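PDB 4HP4: Eag-like K[+] channel from Drosophila melanogaster, which probably forms a voltage-gated channel that conducts potassium ions across the membrane, the piece described here being its cytoplasmic PAS domain. Local coordinates for residues 10-15 against 23-28; 58-63 against 102-107. All blocks are in the same frame, centred on the assembly; numbering follows the deposited sequence. Where two conformers were deposited one is given.

Contact 1 (10-15 against 23-28); sequences DTIATR and FVLGNA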
ATOM      1  N   ASP A  10     -10.826 -10.662  -2.164  1.00 22.68           N
ATOM      2  CA  ASP A  10     -11.788 -10.707  -1.067  1.00 22.71           C
ATOM      3  C   ASP A  10     -11.203 -11.420   0.146  1.00 23.46           C
ATOM      4  O   ASP A  10     -11.325 -10.947   1.277  1.00 19.02           O
ATOM      5  CB  ASP A  10     -13.065 -11.431  -1.499  1.00 22.35           C
ATOM      6  CG  ASP A  10     -13.861 -10.651  -2.527  1.00 25.39           C
ATOM      7  OD1 ASP A  10     -13.553  -9.461  -2.740  1.00 24.62           O
ATOM      8  OD2 ASP A  10     -14.797 -11.233  -3.115  1.00 25.54           O
ATOM      9  N   THR A  11     -10.576 -12.567  -0.097  1.00 22.86           N
ATOM     10  CA  THR A  11     -10.018 -13.385   0.974  1.00 26.38           C
ATOM     11  C   THR A  11      -9.012 -12.604   1.812  1.00 23.18           C
ATOM     12  O   THR A  11      -9.079 -12.618   3.040  1.00 23.78           O
ATOM     13  CB  THR A  11      -9.336 -14.657   0.422  1.00 27.44           C
ATOM     14  OG1 THR A  11     -10.320 -15.513  -0.169  1.00 35.14           O
ATOM     15  CG2 THR A  11      -8.629 -15.420   1.534  1.00 36.83           C
ATOM     16  N   ILE A  12      -8.085 -11.916   1.151  1.00 21.92           N
ATOM     17  CA  ILE A  12      -7.020 -11.214   1.861  1.00 24.11           C
ATOM     18  C   ILE A  12      -7.575 -10.031   2.649  1.00 19.75           C
ATOM     19  O   ILE A  12      -7.230  -9.838   3.812  1.00 18.81           O
ATOM     20  CB  ILE A  12      -5.920 -10.718   0.900  1.00 23.79           C
ATOM     21  CG1 ILE A  12      -5.294 -11.894   0.144  1.00 26.92           C
ATOM     22  CG2 ILE A  12      -4.843  -9.961   1.668  1.00 21.13           C
ATOM     23  CD1 ILE A  12      -4.579 -12.880   1.021  1.00 29.84           C
ATOM     24  N   ALA A  13      -8.433  -9.239   2.018  1.00 18.52           N
ATOM     25  CA  ALA A  13      -9.045  -8.099   2.690  1.00 17.99           C
ATOM     26  C   ALA A  13      -9.756  -8.552   3.958  1.00 18.82           C
ATOM     27  O   ALA A  13      -9.597  -7.954   5.020  1.00 19.97           O
ATOM     28  CB  ALA A  13     -10.023  -7.393   1.759  1.00 19.34           C
ATOM     29  N   THR A  14     -10.536  -9.620   3.837  1.00 17.78           N
ATOM     30  CA  THR A  14     -11.347 -10.115   4.940  1.00 19.75           C
ATOM     31  C   THR A  14     -10.498 -10.529   6.146  1.00 20.65           C
ATOM     32  O   THR A  14     -10.941 -10.417   7.290  1.00 20.11           O
ATOM     33  CB  THR A  14     -12.216 -11.306   4.481  1.00 23.01           C
ATOM     34  OG1 THR A  14     -13.224 -10.841   3.573  1.00 23.30           O
ATOM     35  CG2 THR A  14     -12.886 -11.989   5.664  1.00 26.30           C
ATOM     36  N   ARG A  15      -9.279 -10.998   5.895  1.00 21.14           N
ATOM     37  CA  ARG A  15      -8.403 -11.456   6.974  1.00 21.21           C
ATOM     38  C   ARG A  15      -8.190 -10.375   8.030  1.00 20.21           C
ATOM     39  O   ARG A  15      -7.908 -10.678   9.192  1.00 19.80           O
ATOM     40  CB  ARG A  15      -7.044 -11.890   6.421  1.00 19.36           C
ATOM     41  CG  ARG A  15      -7.086 -13.128   5.549  1.00 21.40           C
ATOM     42  CD  ARG A  15      -5.747 -13.371   4.870  1.00 26.33           C
ATOM     43  NE  ARG A  15      -4.716 -13.790   5.820  1.00 21.10           N
ATOM     44  CZ  ARG A  15      -4.491 -15.048   6.187  1.00 24.70           C
ATOM     45  NH1 ARG A  15      -5.224 -16.039   5.696  1.00 24.68           N
ATOM     46  NH2 ARG A  15      -3.528 -15.321   7.057  1.00 24.33           N
ATOM     47  N   PHE A  23      -4.094  -0.453   5.032  1.00 24.17           N
ATOM     48  CA  PHE A  23      -3.486  -1.209   3.942  1.00 23.51           C
ATOM     49  C   PHE A  23      -4.209  -1.026   2.614  1.00 19.42           C
ATOM     50  O   PHE A  23      -5.360  -0.587   2.563  1.00 21.26           O
ATOM     51  CB  PHE A  23      -3.418  -2.700   4.299  1.00 20.54           C
ATOM     52  CG  PHE A  23      -4.755  -3.384   4.314  1.00 18.37           C
ATOM     53  CD1 PHE A  23      -5.233  -4.022   3.179  1.00 18.86           C
ATOM     54  CD2 PHE A  23      -5.534  -3.392   5.461  1.00 19.18           C
ATOM     55  CE1 PHE A  23      -6.466  -4.657   3.186  1.00 18.54           C
ATOM     56  CE2 PHE A  23      -6.767  -4.023   5.474  1.00 18.47           C
ATOM     57  CZ  PHE A  23      -7.234  -4.656   4.334  1.00 20.77           C
ATOM     58  N   VAL A  24      -3.502  -1.361   1.540  1.00 19.27           N
ATOM     59  CA  VAL A  24      -4.074  -1.393   0.204  1.00 19.22           C
ATOM     60  C   VAL A  24      -3.738  -2.733  -0.426  1.00 20.71           C
ATOM     61  O   VAL A  24      -2.796  -3.411  -0.008  1.00 22.85           O
ATOM     62  CB  VAL A  24      -3.504  -0.277  -0.696  1.00 20.36           C
ATOM     63  CG1 VAL A  24      -3.769   1.086  -0.090  1.00 23.61           C
ATOM     64  CG2 VAL A  24      -2.011  -0.484  -0.925  1.00 22.40           C
ATOM     65  N   LEU A  25      -4.520  -3.117  -1.424  1.00 21.24           N
ATOM     66  CA  LEU A  25      -4.216  -4.290  -2.224  1.00 21.89           C
ATOM     67  C   LEU A  25      -3.982  -3.842  -3.659  1.00 19.43           C
ATOM     68  O   LEU A  25      -4.816  -3.155  -4.245  1.00 21.30           O
ATOM     69  CB  LEU A  25      -5.358  -5.308  -2.146  1.00 18.64           C
ATOM     70  CG  LEU A  25      -5.542  -5.951  -0.767  1.00 20.64           C
ATOM     71  CD1 LEU A  25      -6.824  -6.757  -0.700  1.00 23.63           C
ATOM     72  CD2 LEU A  25      -4.358  -6.835  -0.438  1.00 23.20           C
ATOM     73  N   GLY A  26      -2.830  -4.213  -4.208  1.00 21.14           N
ATOM     74  CA  GLY A  26      -2.490  -3.861  -5.573  1.00 24.00           C
ATOM     75  C   GLY A  26      -2.600  -5.062  -6.491  1.00 24.13           C
ATOM     76  O   GLY A  26      -2.269  -6.180  -6.101  1.00 22.76           O
ATOM     77  N   ASN A  27      -3.075  -4.833  -7.711  1.00 22.67           N
ATOM     78  CA  ASN A  27      -3.194  -5.902  -8.695  1.00 23.99           C
ATOM     79  C   ASN A  27      -1.879  -6.115  -9.437  1.00 27.31           C
ATOM     80  O   ASN A  27      -1.503  -5.314 -10.291  1.00 27.90           O
ATOM     81  CB  ASN A  27      -4.309  -5.591  -9.695  1.00 22.67           C
ATOM     82  CG  ASN A  27      -4.560  -6.737 -10.656  1.00 25.55           C
ATOM     83  OD1 ASN A  27      -3.996  -7.821 -10.503  1.00 27.27           O
ATOM     84  ND2 ASN A  27      -5.413  -6.506 -11.648  1.00 27.43           N
ATOM     85  N   ALA A  28      -1.192  -7.207  -9.115  1.00 28.74           N
ATOM     86  CA  ALA A  28       0.112  -7.501  -9.706  1.00 30.80           C
ATOM     87  C   ALA A  28       0.002  -7.980 -11.154  1.00 35.00           C
ATOM     88  O   ALA A  28       1.011  -8.111 -11.844  1.00 37.86           O
ATOM     89  CB  ALA A  28       0.842  -8.537  -8.865  1.00 30.60           C
TER
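Ala13 and Leu25 mark the closest backbone approach between helix 10-15 and strand 23-27, their CA atoms 7.9 Å apart, and the two short axes run nearly antiparallel, at 169° and 9.9 Å at their nearest. Such a separation leaves room for one layer of side chains, and Leu25 supplies most of it. Its CG stands beside the backbone N and anti to the carbonyl carbon (chi1 -67°), which brings its two methyls up against the helix, where they part. CD2 meets the branch methyl of Ile12, CG2, at 3.8 Å. CD1 goes to the next residue along the helix, lying 4.1 Å from Ala13 CB and 4.0 Å from Ala13 N. Leu25 thus spans two successive helix residues with its fork. Ile12 contributes only its branch methyl to the strand; CG1 and CD1 lead away from it. Two residues earlier on the strand, on the same face, Phe23 extends its ring so that CZ comes to 4.1 Å from Ala13 O, an oblique approach. The small side chain of Ala13 probably lets its backbone N and O come this near the strand's side chains. On the helix's outer side Thr14 is held inside its own turn: its N and OG1 reach Asp10 O from opposite faces of the carbonyl plane, the hydroxyl at 3.0 Å. The contact, 162 Å² in all, rests on apolar packing, with the ring of Phe23 beside a backbone carbonyl. Helix 8-15 packs along one face of the antiparallel PAS sheet: strand 23-27 runs between strands 35-38 and 118-122, and the packing continues onto both neighbours, Ala13 touching Tyr37 while Phe23 and Leu25 rest on Leu120, with Phe16 meeting the Phe23 ring.

Contact 2 (58-63 against 102-107); sequences CSCHFL and CLFDIV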
ATOM      1  N   CYS A  58       0.163   1.008  -6.179  1.00 27.45           N
ATOM      2  CA  CYS A  58       0.607   0.426  -4.916  0.59 29.84           C
ATOM      3  C   CYS A  58       1.967   0.952  -4.479  1.00 29.20           C
ATOM      4  O   CYS A  58       2.380   0.774  -3.336  1.00 30.95           O
ATOM      5  CB  CYS A  58       0.704  -1.092  -5.080  0.59 30.55           C
ATOM      6  SG  CYS A  58       0.564  -2.021  -3.556  0.59 36.40           S
ATOM      7  N   SER A  59       2.696   1.541  -5.421  1.00 30.37           N
ATOM      8  CA  SER A  59       3.999   2.110  -5.105  1.00 35.45           C
ATOM      9  C   SER A  59       3.796   3.298  -4.171  1.00 37.96           C
ATOM     10  O   SER A  59       4.722   3.732  -3.484  1.00 34.80           O
ATOM     11  CB  SER A  59       4.719   2.569  -6.372  1.00 34.59           C
ATOM     12  OG  SER A  59       4.159   3.777  -6.857  1.00 36.31           O
ATOM     13  N   CYS A  60       2.572   3.821  -4.161  1.00 33.64           N
ATOM     14  CA  CYS A  60       2.200   4.931  -3.290  1.00 31.92           C
ATOM     15  C   CYS A  60       2.992   6.189  -3.625  1.00 36.67           C
ATOM     16  O   CYS A  60       3.339   6.979  -2.745  1.00 37.01           O
ATOM     17  CB  CYS A  60       2.366   4.546  -1.819  1.00 32.16           C
ATOM     18  SG  CYS A  60       1.123   3.363  -1.254  1.00 33.96           S
ATOM     19  N   HIS A  61       3.259   6.371  -4.913  1.00 36.42           N
ATOM     20  CA  HIS A  61       3.927   7.567  -5.401  1.00 41.80           C
ATOM     21  C   HIS A  61       3.183   8.824  -4.955  1.00 41.98           C
ATOM     22  O   HIS A  61       3.796   9.856  -4.690  1.00 42.82           O
ATOM     23  CB  HIS A  61       4.015   7.534  -6.927  1.00 43.98           C
ATOM     24  CG  HIS A  61       4.696   8.727  -7.518  1.00 52.62           C
ATOM     25  ND1 HIS A  61       4.038   9.912  -7.769  1.00 57.39           N
ATOM     26  CD2 HIS A  61       5.980   8.921  -7.905  1.00 52.57           C
ATOM     27  CE1 HIS A  61       4.886  10.783  -8.285  1.00 54.88           C
ATOM     28  NE2 HIS A  61       6.071  10.207  -8.379  1.00 58.21           N
ATOM     29  N   PHE A  62       1.859   8.730  -4.869  1.00 38.48           N
ATOM     30  CA  PHE A  62       1.036   9.874  -4.479  1.00 39.39           C
ATOM     31  C   PHE A  62       1.313  10.320  -3.042  1.00 42.66           C
ATOM     32  O   PHE A  62       0.867  11.388  -2.621  1.00 42.87           O
ATOM     33  CB  PHE A  62      -0.459   9.574  -4.680  1.00 37.49           C
ATOM     34  CG  PHE A  62      -1.025   8.547  -3.728  1.00 35.20           C
ATOM     35  CD1 PHE A  62      -1.779   8.942  -2.634  1.00 34.71           C
ATOM     36  CD2 PHE A  62      -0.827   7.189  -3.938  1.00 32.63           C
ATOM     37  CE1 PHE A  62      -2.311   8.008  -1.762  1.00 31.90           C
ATOM     38  CE2 PHE A  62      -1.359   6.252  -3.067  1.00 30.85           C
ATOM     39  CZ  PHE A  62      -2.101   6.663  -1.980  1.00 29.95           C
ATOM     40  N   LEU A  63       2.058   9.506  -2.298  1.00 39.62           N
ATOM     41  CA  LEU A  63       2.431   9.851  -0.929  1.00 40.61           C
ATOM     42  C   LEU A  63       3.851  10.414  -0.829  1.00 43.33           C
ATOM     43  O   LEU A  63       4.261  10.861   0.240  1.00 43.00           O
ATOM     44  CB  LEU A  63       2.304   8.629  -0.015  1.00 38.38           C
ATOM     45  CG  LEU A  63       0.902   8.041   0.164  1.00 36.58           C
ATOM     46  CD1 LEU A  63       0.929   6.915   1.191  1.00 34.24           C
ATOM     47  CD2 LEU A  63      -0.096   9.118   0.570  1.00 36.56           C
ATOM     48  N   CYS A 102       6.574   6.577   8.128  1.00 40.48           N
ATOM     49  CA  CYS A 102       5.746   5.410   7.859  1.00 36.55           C
ATOM     50  C   CYS A 102       6.576   4.136   7.800  1.00 36.80           C
ATOM     51  O   CYS A 102       7.621   4.093   7.149  1.00 37.86           O
ATOM     52  CB  CYS A 102       5.005   5.587   6.532  1.00 35.19           C
ATOM     53  SG  CYS A 102       3.930   4.195   6.102  1.00 32.56           S
ATOM     54  N   LEU A 103       6.106   3.103   8.491  1.00 34.41           N
ATOM     55  CA  LEU A 103       6.636   1.761   8.303  1.00 34.93           C
ATOM     56  C   LEU A 103       5.818   1.113   7.191  1.00 30.59           C
ATOM     57  O   LEU A 103       4.657   0.747   7.383  1.00 28.33           O
ATOM     58  CB  LEU A 103       6.552   0.942   9.591  1.00 34.89           C
ATOM     59  CG  LEU A 103       7.130  -0.473   9.517  1.00 36.34           C
ATOM     60  CD1 LEU A 103       8.612  -0.439   9.189  1.00 39.76           C
ATOM     61  CD2 LEU A 103       6.888  -1.212  10.822  1.00 37.07           C
ATOM     62  N   PHE A 104       6.441   0.997   6.027  1.00 31.18           N
ATOM     63  CA  PHE A 104       5.783   0.552   4.808  1.00 29.55           C
ATOM     64  C   PHE A 104       6.122  -0.921   4.587  1.00 28.53           C
ATOM     65  O   PHE A 104       7.286  -1.279   4.407  1.00 30.39           O
ATOM     66  CB  PHE A 104       6.267   1.430   3.649  1.00 31.18           C
ATOM     67  CG  PHE A 104       5.550   1.203   2.350  1.00 31.62           C
ATOM     68  CD1 PHE A 104       4.200   0.903   2.320  1.00 29.43           C
ATOM     69  CD2 PHE A 104       6.229   1.326   1.149  1.00 36.99           C
ATOM     70  CE1 PHE A 104       3.548   0.707   1.119  1.00 30.80           C
ATOM     71  CE2 PHE A 104       5.582   1.134  -0.054  1.00 39.72           C
ATOM     72  CZ  PHE A 104       4.240   0.823  -0.070  1.00 33.27           C
ATOM     73  N   ASP A 105       5.095  -1.766   4.613  1.00 26.17           N
ATOM     74  CA  ASP A 105       5.272  -3.213   4.547  0.52 27.20           C
ATOM     75  C   ASP A 105       4.567  -3.792   3.322  1.00 29.55           C
ATOM     76  O   ASP A 105       3.342  -3.749   3.227  1.00 29.25           O
ATOM     77  CB  ASP A 105       4.701  -3.856   5.814  0.52 29.65           C
ATOM     78  CG  ASP A 105       5.218  -5.263   6.049  0.52 31.90           C
ATOM     79  OD1 ASP A 105       5.639  -5.925   5.077  0.52 39.15           O
ATOM     80  OD2 ASP A 105       5.192  -5.711   7.215  0.52 32.69           O
ATOM     81  N   ILE A 106       5.350  -4.337   2.395  1.00 26.86           N
ATOM     82  CA  ILE A 106       4.807  -4.960   1.193  1.00 25.64           C
ATOM     83  C   ILE A 106       5.109  -6.450   1.180  1.00 27.11           C
ATOM     84  O   ILE A 106       6.251  -6.860   1.388  1.00 28.76           O
ATOM     85  CB  ILE A 106       5.415  -4.354  -0.083  1.00 29.00           C
ATOM     86  CG1 ILE A 106       5.219  -2.838  -0.106  1.00 32.98           C
ATOM     87  CG2 ILE A 106       4.793  -4.993  -1.318  1.00 33.81           C
ATOM     88  CD1 ILE A 106       5.878  -2.159  -1.285  1.00 37.39           C
ATOM     89  N   VAL A 107       4.080  -7.257   0.939  1.00 24.77           N
ATOM     90  CA  VAL A 107       4.273  -8.681   0.692  1.00 26.75           C
ATOM     91  C   VAL A 107       3.529  -9.096  -0.569  1.00 26.72           C
ATOM     92  O   VAL A 107       2.374  -8.720  -0.764  1.00 25.59           O
ATOM     93  CB  VAL A 107       3.798  -9.564   1.874  1.00 28.63           C
ATOM     94  CG1 VAL A 107       4.587  -9.240   3.131  1.00 28.47           C
ATOM     95  CG2 VAL A 107       2.301  -9.406   2.116  1.00 26.18           C
TER
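Phe104, at the break in strand 100-108 between 102-103 and 105-107, reaches to the loop 58-63 and makes the close contacts from its side. Its CB points toward the loop, and CG lies anti to the backbone N (chi1 -173°), which carries the ring outward from the strand. Along the ring, CE2 comes within a loose 4.4 Å of Ser59 O, in an oblique approach. At the far end CZ meets two partners. Cys58 O lies in the plane of the ring, at its edge, 3.8 Å from CZ and almost straight beyond it, so the carbonyl oxygen faces the C-H of CZ and not the pi cloud. Cys60 SG is 4.2 Å from the same CZ and 5.0 Å from the ring centroid, 50° off the ring normal: an oblique sulfur-aromatic contact. The cysteine's CB also points toward the strand, and a chi1 of -71°, with the sulfur beside its own backbone N, brings SG up to the ring. One face of the ring is covered from within the strand by Ile106 CG1, 3.8 Å above the plane and offset toward the rim. Just after Cys60 the chain enters the 3-10 turn 61-63, where Leu63 N bonds to Cys60 O at 2.9 Å. Other walls of this PAS core come from Phe92, whose ring meets that of Phe104 edge-to-face, from His123, and from Ala121 and Val90. The edge of a phenyl ring carries a partial positive charge, so the placing of Cys58 O there is probably a weak electrostatic fit, and the polarisable sulfur of Cys60 probably adds dispersion in this buried place.

From the N terminus, helix 8-15 comes first, and contact 1 closes the short connection of seven residues that leads from it into strand 23-27. The chain then passes through strand 35-38 and helices 40-46 and 50-53 before contact 2 opens at 58-63; that contact closes a much longer loop, of 38 residues, through strand 89-92 to strand 100-108. The two closures stand in series, neither nested nor crossed, their centres 14 Å apart. Both reach the same five-stranded sheet, but from opposite faces: contact 1 brings the N-terminal helix to one, and contact 2 brings the loop after helix 50-53 to the other, the side to which Val24 points.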